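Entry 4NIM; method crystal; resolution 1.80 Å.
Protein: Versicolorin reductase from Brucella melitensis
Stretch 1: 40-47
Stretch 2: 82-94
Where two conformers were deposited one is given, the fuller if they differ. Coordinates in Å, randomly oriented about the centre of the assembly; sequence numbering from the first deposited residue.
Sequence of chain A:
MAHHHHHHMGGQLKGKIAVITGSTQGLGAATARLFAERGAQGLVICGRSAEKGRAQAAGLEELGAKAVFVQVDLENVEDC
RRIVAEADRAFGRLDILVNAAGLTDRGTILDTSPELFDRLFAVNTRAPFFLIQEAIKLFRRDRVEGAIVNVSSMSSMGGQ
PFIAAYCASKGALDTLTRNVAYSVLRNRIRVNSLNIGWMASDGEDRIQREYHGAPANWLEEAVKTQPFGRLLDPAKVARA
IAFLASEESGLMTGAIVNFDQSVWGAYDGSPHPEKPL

Stretch 1, residues 40-47: AQGLVICG
Stretch 2, residues 82-94: RIVAEADRAFGRL

A β-strand, G42 to G47, packs against a helix that enters from earlier in the chain and ends at F91. Their N-to-C directions differ by 151°, nearly antiparallel, and the axes approach to 8.8 Å. Two CA pairs set the register: G42 CA lies 7.1 Å from F91 CA, and V44 CA lies 6.2 Å from A87 CA. From G42 to C46 the strand is extended, with phi/psi from -112/120 at V44 to -164/160 at C46, so its side chains alternate; G47 closes it at 165/-172. V44 and C46 point toward the helix, L43 (m, t) and I45 (p, t) away from it. The helix keeps i to i+4 bonds such as F91 N to A87 O, 2.7 Å. G92 then leaves helical phi/psi at 79/1, a positive phi that favours glycine.

V44 is the central strand residue and has the largest covered area. With chi1 t (-179°), its two methyls reach different parts of the helix: CG2 lies 3.7 Å from A87 CB and 4.0 Å from F91 CE2, while CG1 lies 4.2 Å from I83 CG2 and 3.8 Å from I83 O. A87 is small, its CA-to-CB bond is sideways, and it belongs to the closer of the two register pairs; V44 CG2 also lies 3.7 Å from A87 CA.

One turn of helix earlier, I83 adopts m, t (-67°, 162°). Its CA-to-CB bond is sideways, yet I83 CD1 extends to 3.7 Å from C46 SG, where chi1 of C46 is p (60°). This is an apolar contact between a methyl and a sulfur.

At the other end, F91 (chi1 m, -54°; chi2 -64°) points toward the strand and lays a ring face over G42. G42 CA stands 3.6 Å from F91 CZ and 4.0 Å from the ring centroid, 25° off the ring normal, a CH-pi contact. The absence of a side chain at G42 is what the packing requires: an ideal CB would point toward the helix and fall 2.6 Å from F91 CE1, a clash. The ring meets G42 with a face and V44 CG2 with its edge.

Polar chemistry stays at the margin. Q41 (t, t, chi3 -29°), just before the strand, points toward stretch 2. R93 has a sideways CA-to-CB bond, but chi angles p, t, t and 96° carry its guanidinium nearer, leaving Q41 OE1 2.9 Å from R93 NH2, near the guanidinium plane. Within the helix, R89 (t, m, m, 163°) folds back on E86 (m, m, -84°) in a two-pronged salt bridge: R89 NH2 to E86 OE1, 2.7 Å, and R89 NE to E86 OE2, 2.8 Å.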

# COMPACT_ATOMS: atom_id res chain seq x y z
N ALA A 40 2.69 14.19 10.80
CA ALA A 40 2.54 12.89 11.44
C ALA A 40 3.41 12.85 12.68
O ALA A 40 4.57 13.23 12.65
CB ALA A 40 2.89 11.77 10.49
N GLN A 41 2.84 12.39 13.78
CA GLN A 41 3.58 12.16 15.00
C GLN A 41 4.59 11.04 14.90
O GLN A 41 5.73 11.18 15.35
CB GLN A 41 2.58 11.89 16.11
CG GLN A 41 3.18 11.92 17.50
CD GLN A 41 2.14 11.79 18.59
OE1 GLN A 41 0.99 12.19 18.43
NE2 GLN A 41 2.56 11.24 19.72
N GLY A 42 4.20 9.88 14.35
CA GLY A 42 5.07 8.73 14.39
C GLY A 42 4.85 7.89 13.15
O GLY A 42 3.75 7.77 12.71
N LEU A 43 5.93 7.40 12.57
CA LEU A 43 5.91 6.65 11.35
C LEU A 43 6.72 5.39 11.56
O LEU A 43 7.80 5.42 12.11
CB LEU A 43 6.51 7.48 10.23
CG LEU A 43 5.68 8.70 9.83
CD1 LEU A 43 6.50 9.61 8.92
CD2 LEU A 43 4.34 8.26 9.20
N VAL A 44 6.17 4.26 11.10
CA VAL A 44 6.91 3.02 11.09
C VAL A 44 7.11 2.73 9.64
O VAL A 44 6.12 2.62 8.87
CB VAL A 44 6.13 1.86 11.75
CG1 VAL A 44 6.95 0.59 11.73
CG2 VAL A 44 5.82 2.23 13.19
N ILE A 45 8.37 2.65 9.26
CA ILE A 45 8.75 2.32 7.89
C ILE A 45 9.50 1.00 7.85
O ILE A 45 9.99 0.49 8.88
CB ILE A 45 9.59 3.43 7.23
CG1 ILE A 45 10.80 3.82 8.10
CG2 ILE A 45 8.71 4.64 6.94
CD1 ILE A 45 11.91 4.44 7.31
N CYS A 46 9.60 0.41 6.66
CA CYS A 46 10.14 -0.94 6.58
C CYS A 46 10.57 -1.36 5.20
O CYS A 46 10.16 -0.77 4.19
CB CYS A 46 9.13 -1.97 7.11
SG CYS A 46 7.56 -2.00 6.19
N GLY A 47 11.42 -2.38 5.17
CA GLY A 47 12.01 -2.86 3.95
C GLY A 47 13.21 -3.77 4.20
O GLY A 47 13.48 -4.16 5.32
N ARG A 82 5.33 -8.32 12.88
CA ARG A 82 6.29 -7.52 13.65
C ARG A 82 6.23 -6.03 13.32
O ARG A 82 6.45 -5.18 14.20
CB ARG A 82 7.72 -8.05 13.49
CG ARG A 82 8.70 -7.50 14.52
CD ARG A 82 9.91 -8.40 14.70
NE ARG A 82 10.65 -8.57 13.46
CZ ARG A 82 10.62 -9.68 12.73
NH1 ARG A 82 9.90 -10.72 13.12
NH2 ARG A 82 11.30 -9.73 11.59
N ILE A 83 5.91 -5.69 12.06
CA ILE A 83 5.81 -4.30 11.67
C ILE A 83 4.79 -3.55 12.51
O ILE A 83 5.05 -2.46 13.11
CB ILE A 83 5.46 -4.16 10.19
CG1 ILE A 83 6.64 -4.67 9.35
CG2 ILE A 83 5.17 -2.72 9.85
CD1 ILE A 83 6.27 -5.00 7.94
N VAL A 84 3.62 -4.13 12.58
CA VAL A 84 2.53 -3.54 13.31
C VAL A 84 2.80 -3.62 14.83
O VAL A 84 2.57 -2.61 15.55
CB VAL A 84 1.18 -4.18 12.95
CG1 VAL A 84 0.07 -3.64 13.85
CG2 VAL A 84 0.85 -3.91 11.50
N ALA A 85 3.37 -4.74 15.30
CA ALA A 85 3.85 -4.81 16.69
C ALA A 85 4.80 -3.67 17.06
O ALA A 85 4.77 -3.20 18.19
CB ALA A 85 4.53 -6.12 16.99
N GLU A 86 5.62 -3.24 16.11
CA GLU A 86 6.60 -2.18 16.37
C GLU A 86 5.93 -0.82 16.51
O GLU A 86 6.42 0.03 17.25
CB GLU A 86 7.70 -2.19 15.31
CG GLU A 86 8.85 -3.13 15.64
CD GLU A 86 9.73 -2.56 16.76
OE1 GLU A 86 10.64 -1.75 16.47
OE2 GLU A 86 9.47 -2.87 17.94
N ALA A 87 4.81 -0.60 15.82
CA ALA A 87 4.05 0.63 16.01
C ALA A 87 3.48 0.74 17.40
O ALA A 87 3.61 1.78 18.09
CB ALA A 87 2.95 0.73 14.99
N ASP A 88 2.94 -0.39 17.85
CA ASP A 88 2.46 -0.51 19.23
C ASP A 88 3.59 -0.37 20.27
O ASP A 88 3.47 0.38 21.25
CB ASP A 88 1.73 -1.85 19.38
CG ASP A 88 0.86 -1.89 20.61
OD1 ASP A 88 0.57 -0.82 21.23
OD2 ASP A 88 0.53 -3.02 21.02
N ARG A 89 4.70 -1.07 20.04
CA ARG A 89 5.88 -0.98 20.91
C ARG A 89 6.33 0.50 21.08
O ARG A 89 6.44 1.00 22.19
CB ARG A 89 7.00 -1.88 20.37
CG ARG A 89 8.20 -2.10 21.29
CD ARG A 89 9.29 -1.04 21.21
NE ARG A 89 9.82 -0.85 19.85
CZ ARG A 89 10.54 0.21 19.45
NH1 ARG A 89 10.82 1.19 20.29
NH2 ARG A 89 10.96 0.29 18.19
N ALA A 90 6.53 1.19 19.96
CA ALA A 90 7.05 2.55 19.93
C ALA A 90 6.06 3.62 20.32
O ALA A 90 6.42 4.61 21.02
CB ALA A 90 7.60 2.85 18.53
N PHE A 91 4.81 3.48 19.86
CA PHE A 91 3.82 4.56 19.96
C PHE A 91 2.59 4.24 20.78
O PHE A 91 1.83 5.14 21.12
CB PHE A 91 3.43 5.06 18.58
CG PHE A 91 4.62 5.48 17.74
CD1 PHE A 91 5.42 6.55 18.14
CD2 PHE A 91 4.97 4.78 16.62
CE1 PHE A 91 6.52 6.91 17.39
CE2 PHE A 91 6.07 5.14 15.87
CZ PHE A 91 6.84 6.20 16.24
N GLY A 92 2.34 2.94 21.02
CA GLY A 92 1.21 2.49 21.86
C GLY A 92 -0.15 2.48 21.16
O GLY A 92 -1.16 2.23 21.78
N ARG A 93 -0.15 2.85 19.89
CA ARG A 93 -1.38 2.91 19.10
C ARG A 93 -1.04 2.97 17.61
O ARG A 93 0.14 3.11 17.23
CB ARG A 93 -2.19 4.17 19.49
CG ARG A 93 -1.38 5.46 19.47
CD ARG A 93 -2.15 6.65 20.03
NE ARG A 93 -1.37 7.88 19.98
CZ ARG A 93 -1.45 8.79 19.01
NH1 ARG A 93 -2.29 8.64 17.99
NH2 ARG A 93 -0.68 9.86 19.06
N LEU A 94 -2.07 2.83 16.78
CA LEU A 94 -1.95 2.96 15.33
C LEU A 94 -3.16 3.73 14.80
O LEU A 94 -4.29 3.55 15.26
CB LEU A 94 -1.86 1.58 14.66
CG LEU A 94 -1.55 1.63 13.16
CD1 LEU A 94 -0.19 2.28 12.89
CD2 LEU A 94 -1.61 0.21 12.60